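Local coordinates for protein LINE-1 ORF1P (Homo sapiens, PDB 2W7A) that binds single-stranded nucleic acid as a chaperone of its own transcript and is essential for LINE-1 retrotransposition, this chain being its RNA recognition motif (RRM) domain, at residues G4-I9 against V67-V72; I30-P35 against T89-P94; I48-Q53 against R63-R68. One frame throughout, in Å; residues are numbered along the deposited sequence.

In the fold
All three contacts belong to the RRM domain, whose antiparallel sheet runs in the order 45-51, 64-69, 5-9, 93-99, 88-90. Contacts 1 and 3 are neighbouring strand pairs that share Val67 and Arg68: strand 64-69 bonds to 5-9 in contact 1 and to 45-51 in contact 3, with centres about 10 Å apart. Contact 2 lies on the other side of the chain's centre, about 17 Å from contact 1 and 19 Å from contact 3, centre to centre. Along the chain contacts 1 and 2 interleave, while contact 3 falls between the segments of contact 2. Contacts 1 and 3 thus tie three adjacent strands, and contact 2 ties helix 19-33 to the hairpin at the other edge.

Contact 1: G4-I9 against V67-V72; sequences GNLRLI and VRFTKV
Leu6 and Val67 exchange both of their backbone polar groups: Leu6 N donates to Val67 O at 2.9 Å, and Val67 N donates to Leu6 O at 2.9 Å. Two residues beyond Val67, Phe69 N donates to Gly4 O at 2.8 Å in an almost straight bond, 178° at the hydrogen. The two carbonyls Val67 O and Gly4 O also accept CA-H contacts, the closer one from Asn5 CA to Val67 O at 3.2 Å. Gly4 O lies in the plane of the Phe69 ring, at its edge. Asn5 and Arg68 form the non-hydrogen-bonded pair between these rungs, and the backbone of Arg68 bonds instead to Gln46 and Glu47 of strand 45-51. Asn5 OD1 rests on the aliphatic start of Arg68, 3.3 Å from Arg68 CB; Asn5 ND2 is satisfied by Asp100. These are the beta1 and beta3 strands, central in the canonical four-stranded RRM sheet, the positions of RNP2 and RNP1. In canonical RRMs the helix-free face usually binds RNA; Asn5 and Arg68 lie on the corresponding face, consistent with such a role. Leu6, Val67 and Phe69 serve the helix side. Leu6 CG sits between the backbone N and the carbonyl carbon (chi1 64°), and from there the two methyls diverge: CD1 reaches Val67 CB at 3.9 Å and CD2 reaches Phe69 CE1 at 3.6 Å. An alanine here would remove both methyls and probably open a gap between Val67 and the Phe69 ring. Met78 and Leu79 of helix 72-85 pack against Leu6 on the helix-covered side of the sheet.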
loop_
_atom_site.group_PDB
_atom_site.type_symbol
_atom_site.label_atom_id
_atom_site.label_comp_id
_atom_site.label_asym_id
_atom_site.label_seq_id
_atom_site.Cartn_x
_atom_site.Cartn_y
_atom_site.Cartn_z
ATOM N N GLY A 4 -8.192 2.611 -10.143
ATOM C CA GLY A 4 -7.659 1.396 -9.515
ATOM C C GLY A 4 -6.453 1.586 -8.608
ATOM O O GLY A 4 -5.956 0.623 -8.039
ATOM N N ASN A 5 -5.987 2.830 -8.477
ATOM C CA ASN A 5 -4.793 3.121 -7.654
ATOM C C ASN A 5 -5.160 3.552 -6.238
ATOM O O ASN A 5 -6.100 4.339 -6.041
ATOM C CB ASN A 5 -4.009 4.325 -8.185
ATOM C CG ASN A 5 -3.225 4.059 -9.446
ATOM O OD1 ASN A 5 -3.111 2.948 -9.908
ATOM N ND2 ASN A 5 -2.708 5.128 -10.024
ATOM N N LEU A 6 -4.416 3.056 -5.256
ATOM C CA LEU A 6 -4.359 3.738 -3.990
ATOM C C LEU A 6 -2.957 4.120 -3.632
ATOM O O LEU A 6 -1.997 3.634 -4.252
ATOM C CB LEU A 6 -5.003 2.953 -2.898
ATOM C CG LEU A 6 -4.486 1.649 -2.451
ATOM C CD1 LEU A 6 -3.183 1.727 -1.684
ATOM C CD2 LEU A 6 -5.533 0.953 -1.513
ATOM N N ARG A 7 -2.852 5.024 -2.667
ATOM C CA ARG A 7 -1.596 5.468 -2.114
ATOM C C ARG A 7 -1.409 4.859 -0.725
ATOM O O ARG A 7 -2.283 4.950 0.129
ATOM C CB ARG A 7 -1.544 7.007 -1.990
ATOM C CG ARG A 7 -1.394 7.716 -3.307
ATOM C CD ARG A 7 -1.535 9.257 -3.204
ATOM N NE ARG A 7 -1.414 9.834 -4.545
ATOM C CZ ARG A 7 -0.278 10.221 -5.130
ATOM N NH1 ARG A 7 0.882 10.194 -4.498
ATOM N NH2 ARG A 7 -0.309 10.708 -6.362
ATOM N N LEU A 8 -0.235 4.310 -0.508
ATOM C CA LEU A 8 0.222 3.784 0.768
ATOM C C LEU A 8 1.243 4.781 1.293
ATOM O O LEU A 8 2.294 5.018 0.663
ATOM C CB LEU A 8 0.807 2.403 0.538
ATOM C CG LEU A 8 1.629 1.740 1.581
ATOM C CD1 LEU A 8 0.887 1.651 2.916
ATOM C CD2 LEU A 8 2.010 0.328 1.005
ATOM N N ILE A 9 0.926 5.369 2.431
ATOM C CA ILE A 9 1.659 6.523 2.983
ATOM C C ILE A 9 2.353 6.141 4.278
ATOM O O ILE A 9 1.755 5.435 5.109
ATOM C CB ILE A 9 0.673 7.686 3.245
ATOM C CG1 ILE A 9 0.016 8.109 1.934
ATOM C CG2 ILE A 9 1.345 8.810 3.987
ATOM C CD1 ILE A 9 -1.039 9.198 2.084
ATOM N N VAL A 67 -0.237 1.645 -5.388
ATOM C CA VAL A 67 -0.649 0.272 -5.544
ATOM C C VAL A 67 -1.820 0.253 -6.545
ATOM O O VAL A 67 -2.864 0.880 -6.324
ATOM C CB VAL A 67 -1.030 -0.325 -4.191
ATOM C CG1 VAL A 67 -1.445 -1.820 -4.357
ATOM C CG2 VAL A 67 0.068 -0.110 -3.160
ATOM N N ARG A 68 -1.625 -0.430 -7.679
ATOM C CA ARG A 68 -2.682 -0.474 -8.716
ATOM C C ARG A 68 -3.327 -1.859 -8.643
ATOM O O ARG A 68 -2.674 -2.869 -8.746
ATOM C CB ARG A 68 -2.101 -0.230 -10.103
ATOM C CG ARG A 68 -3.165 -0.213 -11.211
ATOM C CD ARG A 68 -2.578 0.296 -12.528
ATOM N NE ARG A 68 -3.585 0.469 -13.560
ATOM C CZ ARG A 68 -3.316 0.631 -14.856
ATOM N NH1 ARG A 68 -2.058 0.654 -15.291
ATOM N NH2 ARG A 68 -4.315 0.772 -15.722
ATOM N N PHE A 69 -4.632 -1.865 -8.392
ATOM C CA PHE A 69 -5.405 -3.070 -8.259
ATOM C C PHE A 69 -5.980 -3.457 -9.608
ATOM O O PHE A 69 -6.254 -2.586 -10.442
ATOM C CB PHE A 69 -6.543 -2.845 -7.271
ATOM C CG PHE A 69 -6.107 -2.786 -5.857
ATOM C CD1 PHE A 69 -5.534 -1.660 -5.337
ATOM C CD2 PHE A 69 -6.290 -3.851 -5.024
ATOM C CE1 PHE A 69 -5.139 -1.602 -4.016
ATOM C CE2 PHE A 69 -5.893 -3.791 -3.697
ATOM C CZ PHE A 69 -5.289 -2.670 -3.227
ATOM N N THR A 70 -6.140 -4.757 -9.820
ATOM C CA THR A 70 -6.801 -5.244 -11.038
ATOM C C THR A 70 -8.267 -4.805 -11.055
ATOM O O THR A 70 -8.810 -4.449 -12.124
ATOM C CB THR A 70 -6.682 -6.775 -11.112
ATOM O OG1 THR A 70 -5.278 -7.134 -11.079
ATOM C CG2 THR A 70 -7.365 -7.347 -12.341
ATOM N N LYS A 71 -8.892 -4.837 -9.876
ATOM C CA LYS A 71 -10.328 -4.510 -9.744
ATOM C C LYS A 71 -10.531 -3.246 -8.938
ATOM O O LYS A 71 -10.044 -3.157 -7.810
ATOM C CB LYS A 71 -11.095 -5.665 -9.089
ATOM C CG LYS A 71 -11.171 -6.917 -10.015
ATOM C CD LYS A 71 -12.055 -8.000 -9.444
ATOM C CE LYS A 71 -13.527 -7.591 -9.416
ATOM N NZ LYS A 71 -14.054 -7.290 -10.774
ATOM N N VAL A 72 -11.239 -2.281 -9.526
ATOM C CA VAL A 72 -11.569 -1.056 -8.807
ATOM C C VAL A 72 -12.385 -1.364 -7.566
ATOM O O VAL A 72 -12.204 -0.743 -6.513
ATOM C CB VAL A 72 -12.314 -0.059 -9.749
ATOM C CG1 VAL A 72 -12.775 1.188 -9.024
ATOM C CG2 VAL A 72 -11.398 0.290 -10.914
#

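Contact 2: I30-P35 against T89-P94; sequences IQENFP and TLKGKP
Glu32 lays its carboxylate across the turn that follows strand 88-90, crossing the Thr89 side chain at about a right angle. CG is anti to the backbone N (chi1 -172°) and the chain beyond it is extended, carrying both oxygens out from the last turn of helix 19-33. OE1 accepts from Lys91 N at 2.8 Å through a bent bond, 139° at the hydrogen, and OE2 accepts from Gly92 N at 2.9 Å; each oxygen uses its syn lone pair. A third donor, Thr89 OG1, meets Glu32 OE2 at 2.7 Å from above the carboxylate plane, 40° out of it. The turn is a type I' beta turn from Leu90 to Lys93, the tight link of a beta hairpin joining strands 88-90 and 93-99 at the sheet edge, and its two central residues, Lys91 and Gly92, both have positive phi. Glu32 thus takes up the N-H groups of both.

Asn33, the next residue, bonds to both backbone polar groups of Thr89 on the edge strand. Its OD1 accepts from Thr89 N at 3.0 Å, while its ND2 donates to Thr89 O at 2.8 Å, with that oxygen close to the amide plane and met on a lone pair. This pair of hydrogen bonds fixes the rotation of the amide, and ND2 has a second acceptor in Ile29 O. One water links Asn33 OD1 with Thr89 OG1. Another bridges Glu32 OE1 and Lys91 NZ, which also forms a salt bridge to Asp28. Three protein donors and a nearby lysine would probably favour the ionised form of Glu32.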
loop_
_atom_site.group_PDB
_atom_site.type_symbol
_atom_site.label_atom_id
_atom_site.label_comp_id
_atom_site.label_asym_id
_atom_site.label_seq_id
_atom_site.Cartn_x
_atom_site.Cartn_y
_atom_site.Cartn_z
ATOM N N ILE A 30 -1.874 -6.645 4.288
ATOM C CA ILE A 30 -3.151 -7.328 4.221
ATOM C C ILE A 30 -3.281 -8.333 5.388
ATOM O O ILE A 30 -4.303 -8.417 6.083
ATOM C CB ILE A 30 -3.314 -8.028 2.862
ATOM C CG1 ILE A 30 -3.401 -7.004 1.740
ATOM C CG2 ILE A 30 -4.522 -8.948 2.882
ATOM C CD1 ILE A 30 -3.285 -7.589 0.357
ATOM N N GLN A 31 -2.237 -9.106 5.621
ATOM C CA GLN A 31 -2.270 -10.107 6.684
ATOM C C GLN A 31 -2.316 -9.502 8.077
ATOM O O GLN A 31 -2.938 -10.090 8.976
ATOM C CB GLN A 31 -1.080 -11.044 6.537
ATOM C CG GLN A 31 -1.148 -11.870 5.259
ATOM C CD GLN A 31 0.019 -12.881 5.086
ATOM O OE1 GLN A 31 -0.049 -13.680 4.126
ATOM N NE2 GLN A 31 0.997 -12.874 5.933
ATOM N N GLU A 32 -1.701 -8.332 8.253
ATOM C CA GLU A 32 -1.683 -7.674 9.560
ATOM C C GLU A 32 -2.997 -7.004 9.920
ATOM O O GLU A 32 -3.277 -6.848 11.124
ATOM C CB GLU A 32 -0.504 -6.699 9.642
ATOM C CG GLU A 32 -0.222 -6.080 10.993
ATOM C CD GLU A 32 1.151 -5.375 11.084
ATOM O OE1 GLU A 32 2.076 -5.673 10.235
ATOM O OE2 GLU A 32 1.302 -4.534 12.032
ATOM N N ASN A 33 -3.779 -6.607 8.911
ATOM C CA ASN A 33 -4.932 -5.755 9.121
ATOM C C ASN A 33 -6.277 -6.234 8.636
ATOM O O ASN A 33 -7.300 -5.859 9.224
ATOM C CB ASN A 33 -4.698 -4.395 8.445
ATOM C CG ASN A 33 -3.490 -3.670 9.043
ATOM O OD1 ASN A 33 -3.595 -3.042 10.116
ATOM N ND2 ASN A 33 -2.340 -3.765 8.369
ATOM N N PHE A 34 -6.296 -7.074 7.607
ATOM C CA PHE A 34 -7.547 -7.380 6.881
ATOM C C PHE A 34 -7.707 -8.901 6.729
ATOM O O PHE A 34 -7.469 -9.468 5.646
ATOM C CB PHE A 34 -7.514 -6.735 5.521
ATOM C CG PHE A 34 -7.262 -5.247 5.561
ATOM C CD1 PHE A 34 -8.018 -4.424 6.393
ATOM C CD2 PHE A 34 -6.230 -4.675 4.824
ATOM C CE1 PHE A 34 -7.737 -3.069 6.488
ATOM C CE2 PHE A 34 -5.987 -3.279 4.911
ATOM C CZ PHE A 34 -6.718 -2.507 5.734
ATOM N N PRO A 35 -8.041 -9.580 7.832
ATOM C CA PRO A 35 -8.036 -11.050 7.815
ATOM C C PRO A 35 -8.975 -11.704 6.808
ATOM O O PRO A 35 -8.691 -12.813 6.352
ATOM C CB PRO A 35 -8.375 -11.415 9.290
ATOM C CG PRO A 35 -9.174 -10.179 9.811
ATOM C CD PRO A 35 -8.411 -9.034 9.150
ATOM N N THR A 89 -1.615 -0.860 10.458
ATOM C CA THR A 89 -0.202 -0.975 10.820
ATOM C C THR A 89 0.618 -1.870 9.912
ATOM O O THR A 89 0.101 -2.766 9.249
ATOM C CB THR A 89 -0.016 -1.378 12.273
ATOM O OG1 THR A 89 -0.613 -2.639 12.449
ATOM C CG2 THR A 89 -0.663 -0.413 13.262
ATOM N N LEU A 90 1.919 -1.612 9.890
ATOM C CA LEU A 90 2.888 -2.414 9.181
ATOM C C LEU A 90 3.986 -2.616 10.202
ATOM O O LEU A 90 4.596 -1.634 10.642
ATOM C CB LEU A 90 3.398 -1.723 7.934
ATOM C CG LEU A 90 4.591 -2.467 7.296
ATOM C CD1 LEU A 90 4.269 -3.889 6.819
ATOM C CD2 LEU A 90 5.170 -1.577 6.151
ATOM N N LYS A 91 4.209 -3.866 10.616
ATOM C CA LYS A 91 5.095 -4.201 11.748
ATOM C C LYS A 91 4.823 -3.334 12.991
ATOM O O LYS A 91 5.744 -2.867 13.689
ATOM C CB LYS A 91 6.572 -4.137 11.350
ATOM C CG LYS A 91 6.939 -4.850 10.036
ATOM C CD LYS A 91 6.498 -6.291 9.980
ATOM C CE LYS A 91 6.489 -6.832 8.535
ATOM N NZ LYS A 91 5.944 -8.218 8.431
ATOM N N GLY A 92 3.536 -3.138 13.260
ATOM C CA GLY A 92 3.075 -2.427 14.442
ATOM C C GLY A 92 3.194 -0.908 14.356
ATOM O O GLY A 92 2.831 -0.219 15.314
ATOM N N LYS A 93 3.681 -0.386 13.232
ATOM C CA LYS A 93 3.792 1.076 13.032
ATOM C C LYS A 93 2.677 1.556 12.114
ATOM O O LYS A 93 2.339 0.868 11.155
ATOM C CB LYS A 93 5.112 1.439 12.389
ATOM C CG LYS A 93 6.322 1.039 13.142
ATOM C CD LYS A 93 6.556 1.856 14.361
ATOM C CE LYS A 93 7.983 1.647 14.899
ATOM N NZ LYS A 93 8.179 0.254 15.353
ATOM N N PRO A 94 2.086 2.722 12.410
ATOM C CA PRO A 94 0.956 3.201 11.603
ATOM C C PRO A 94 1.327 3.546 10.165
ATOM O O PRO A 94 2.354 4.198 9.905
ATOM C CB PRO A 94 0.412 4.413 12.409
ATOM C CG PRO A 94 1.579 4.867 13.244
ATOM C CD PRO A 94 2.365 3.603 13.558
HETATM O O HOH W 1 3.482 -7.660 9.090
HETATM O O HOH W 2 -3.161 -3.713 12.784
#

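Contact 3: I48-Q53 against R63-R68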
loop_
_atom_site.group_PDB
_atom_site.type_symbol
_atom_site.label_atom_id
_atom_site.label_comp_id
_atom_site.label_asym_id
_atom_site.label_seq_id
_atom_site.Cartn_x
_atom_site.Cartn_y
_atom_site.Cartn_z
ATOM N N ILE A 48 3.158 -2.197 -8.055
ATOM C CA ILE A 48 3.468 -1.576 -6.748
ATOM C C ILE A 48 4.759 -0.777 -6.948
ATOM O O ILE A 48 5.784 -1.383 -7.218
ATOM C CB ILE A 48 3.794 -2.590 -5.576
ATOM C CG1 ILE A 48 2.693 -3.602 -5.310
ATOM C CG2 ILE A 48 4.062 -1.829 -4.260
ATOM C CD1 ILE A 48 3.113 -4.702 -4.393
ATOM N N GLN A 49 4.744 0.550 -6.757
ATOM C CA GLN A 49 5.967 1.316 -6.901
ATOM C C GLN A 49 5.959 2.596 -6.080
ATOM O O GLN A 49 4.918 3.226 -5.879
ATOM C CB GLN A 49 6.232 1.718 -8.368
ATOM C CG GLN A 49 5.234 2.612 -8.964
ATOM C CD GLN A 49 5.199 2.511 -10.485
ATOM O OE1 GLN A 49 6.204 2.725 -11.133
ATOM N NE2 GLN A 49 4.034 2.186 -11.047
ATOM N N ARG A 50 7.151 2.991 -5.671
ATOM C CA ARG A 50 7.314 4.326 -5.103
ATOM C C ARG A 50 7.082 5.372 -6.161
ATOM O O ARG A 50 7.390 5.131 -7.345
ATOM C CB ARG A 50 8.689 4.510 -4.523
ATOM C CG ARG A 50 9.010 3.589 -3.378
ATOM C CD ARG A 50 8.650 4.165 -2.021
ATOM N NE ARG A 50 8.981 3.212 -0.983
ATOM C CZ ARG A 50 8.819 3.397 0.317
ATOM N NH1 ARG A 50 8.312 4.522 0.774
ATOM N NH2 ARG A 50 9.230 2.454 1.163
ATOM N N THR A 51 6.561 6.531 -5.745
ATOM C CA THR A 51 6.382 7.655 -6.656
ATOM C C THR A 51 6.950 8.925 -6.029
ATOM O O THR A 51 6.739 9.144 -4.869
ATOM C CB THR A 51 4.890 7.835 -7.057
ATOM O OG1 THR A 51 4.788 8.849 -8.095
ATOM C CG2 THR A 51 4.032 8.213 -5.889
ATOM N N PRO A 52 7.691 9.750 -6.796
ATOM C CA PRO A 52 8.194 9.455 -8.108
ATOM C C PRO A 52 9.298 8.397 -8.094
ATOM O O PRO A 52 9.744 7.905 -7.042
ATOM C CB PRO A 52 8.762 10.808 -8.595
ATOM C CG PRO A 52 9.165 11.474 -7.391
ATOM C CD PRO A 52 8.237 11.008 -6.282
ATOM N N GLN A 53 9.813 8.070 -9.266
ATOM C CA GLN A 53 10.801 7.027 -9.397
ATOM C C GLN A 53 12.136 7.395 -8.797
ATOM O O GLN A 53 12.907 6.526 -8.443
ATOM C CB GLN A 53 10.931 6.654 -10.900
ATOM C CG GLN A 53 12.042 5.673 -11.220
ATOM C CD GLN A 53 12.400 5.700 -12.678
ATOM O OE1 GLN A 53 13.571 5.909 -13.037
ATOM N NE2 GLN A 53 11.387 5.552 -13.538
ATOM N N ARG A 63 8.588 8.583 0.142
ATOM C CA ARG A 63 7.662 8.601 -0.973
ATOM C C ARG A 63 6.446 7.752 -0.678
ATOM O O ARG A 63 6.546 6.695 -0.009
ATOM C CB ARG A 63 8.331 8.098 -2.230
ATOM C CG ARG A 63 9.420 9.041 -2.748
ATOM C CD ARG A 63 10.227 8.398 -3.824
ATOM N NE ARG A 63 10.972 7.297 -3.325
ATOM C CZ ARG A 63 11.713 6.516 -4.061
ATOM N NH1 ARG A 63 11.764 6.683 -5.364
ATOM N NH2 ARG A 63 12.417 5.564 -3.451
ATOM N N HIS A 64 5.306 8.176 -1.225
ATOM C CA HIS A 64 4.152 7.309 -1.269
ATOM C C HIS A 64 4.429 6.123 -2.167
ATOM O O HIS A 64 5.263 6.196 -3.065
ATOM C CB HIS A 64 2.939 8.059 -1.820
ATOM C CG HIS A 64 2.486 9.221 -0.994
ATOM N ND1 HIS A 64 1.419 10.022 -1.351
ATOM C CD2 HIS A 64 2.913 9.678 0.196
ATOM C CE1 HIS A 64 1.234 10.938 -0.418
ATOM N NE2 HIS A 64 2.130 10.758 0.531
ATOM N N ILE A 65 3.737 5.021 -1.905
ATOM C CA ILE A 65 3.762 3.868 -2.751
ATOM C C ILE A 65 2.400 3.793 -3.444
ATOM O O ILE A 65 1.334 3.796 -2.769
ATOM C CB ILE A 65 4.012 2.578 -1.920
ATOM C CG1 ILE A 65 5.398 2.561 -1.281
ATOM C CG2 ILE A 65 3.762 1.296 -2.739
ATOM C CD1 ILE A 65 5.583 1.537 -0.165
ATOM N N ILE A 66 2.407 3.737 -4.779
ATOM C CA ILE A 66 1.169 3.586 -5.529
ATOM C C ILE A 66 0.951 2.116 -5.787
ATOM O O ILE A 66 1.831 1.430 -6.301
ATOM C CB ILE A 66 1.226 4.349 -6.873
ATOM C CG1 ILE A 66 1.622 5.803 -6.632
ATOM C CG2 ILE A 66 -0.084 4.196 -7.611
ATOM C CD1 ILE A 66 0.780 6.481 -5.584
ATOM N N VAL A 67 -0.237 1.645 -5.388
ATOM C CA VAL A 67 -0.649 0.272 -5.544
ATOM C C VAL A 67 -1.820 0.253 -6.545
ATOM O O VAL A 67 -2.864 0.880 -6.324
ATOM C CB VAL A 67 -1.030 -0.325 -4.191
ATOM C CG1 VAL A 67 -1.445 -1.820 -4.357
ATOM C CG2 VAL A 67 0.068 -0.110 -3.160
ATOM N N ARG A 68 -1.625 -0.430 -7.679
ATOM C CA ARG A 68 -2.682 -0.474 -8.716
ATOM C C ARG A 68 -3.327 -1.859 -8.643
ATOM O O ARG A 68 -2.674 -2.869 -8.746
ATOM C CB ARG A 68 -2.101 -0.230 -10.103
ATOM C CG ARG A 68 -3.165 -0.213 -11.211
ATOM C CD ARG A 68 -2.578 0.296 -12.528
ATOM N NE ARG A 68 -3.585 0.469 -13.560
ATOM C CZ ARG A 68 -3.316 0.631 -14.856
ATOM N NH1 ARG A 68 -2.058 0.654 -15.291
ATOM N NH2 ARG A 68 -4.315 0.772 -15.722
HETATM O O HOH W 3 2.005 1.550 -9.275
HETATM O O HOH W 4 5.433 10.526 -2.937
#
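This is an antiparallel strand pair, 45-51 beside 64-69, at the outer side of the RRM sheet, extended at one end by two arginines that reach backbone carbonyls. Gln49 and Ile66 form the hydrogen-bonded pair: Ile66 N donates to Gln49 O at 2.8 Å, and Gln49 N to Ile66 O at 3.1 Å. On the face turned to helix 19-33, Ile48 CG2 packs on Ile65 CG2, both residues touching Leu22 of that helix. On the other face Thr51 CG2 meets Ile66 CG1 at a tight 3.5 Å. Ile65 CD1 lies over the centre of the Arg50 guanidinium, 3.7 Å above its plane. Arg50 NH1 donates to Arg63 O at 2.9 Å, near its own plane, and Arg50 also salt-bridges Glu17. Arg50 CB lies over the centre of the Arg63 guanidinium, 3.6 Å above its plane. Arg63 NH1 donates to Pro52 O at 2.9 Å; a longer bond to Gln53 O is weak. The peptide before Pro52 is cis. The two guanidinium planes are only 16° apart, and Arg50 NE and Arg63 NH2, like charges, come within 4.8 Å. Glu13 salt-bridges Arg63, and together with Glu17 it probably offsets the repulsion between these neighbouring cations.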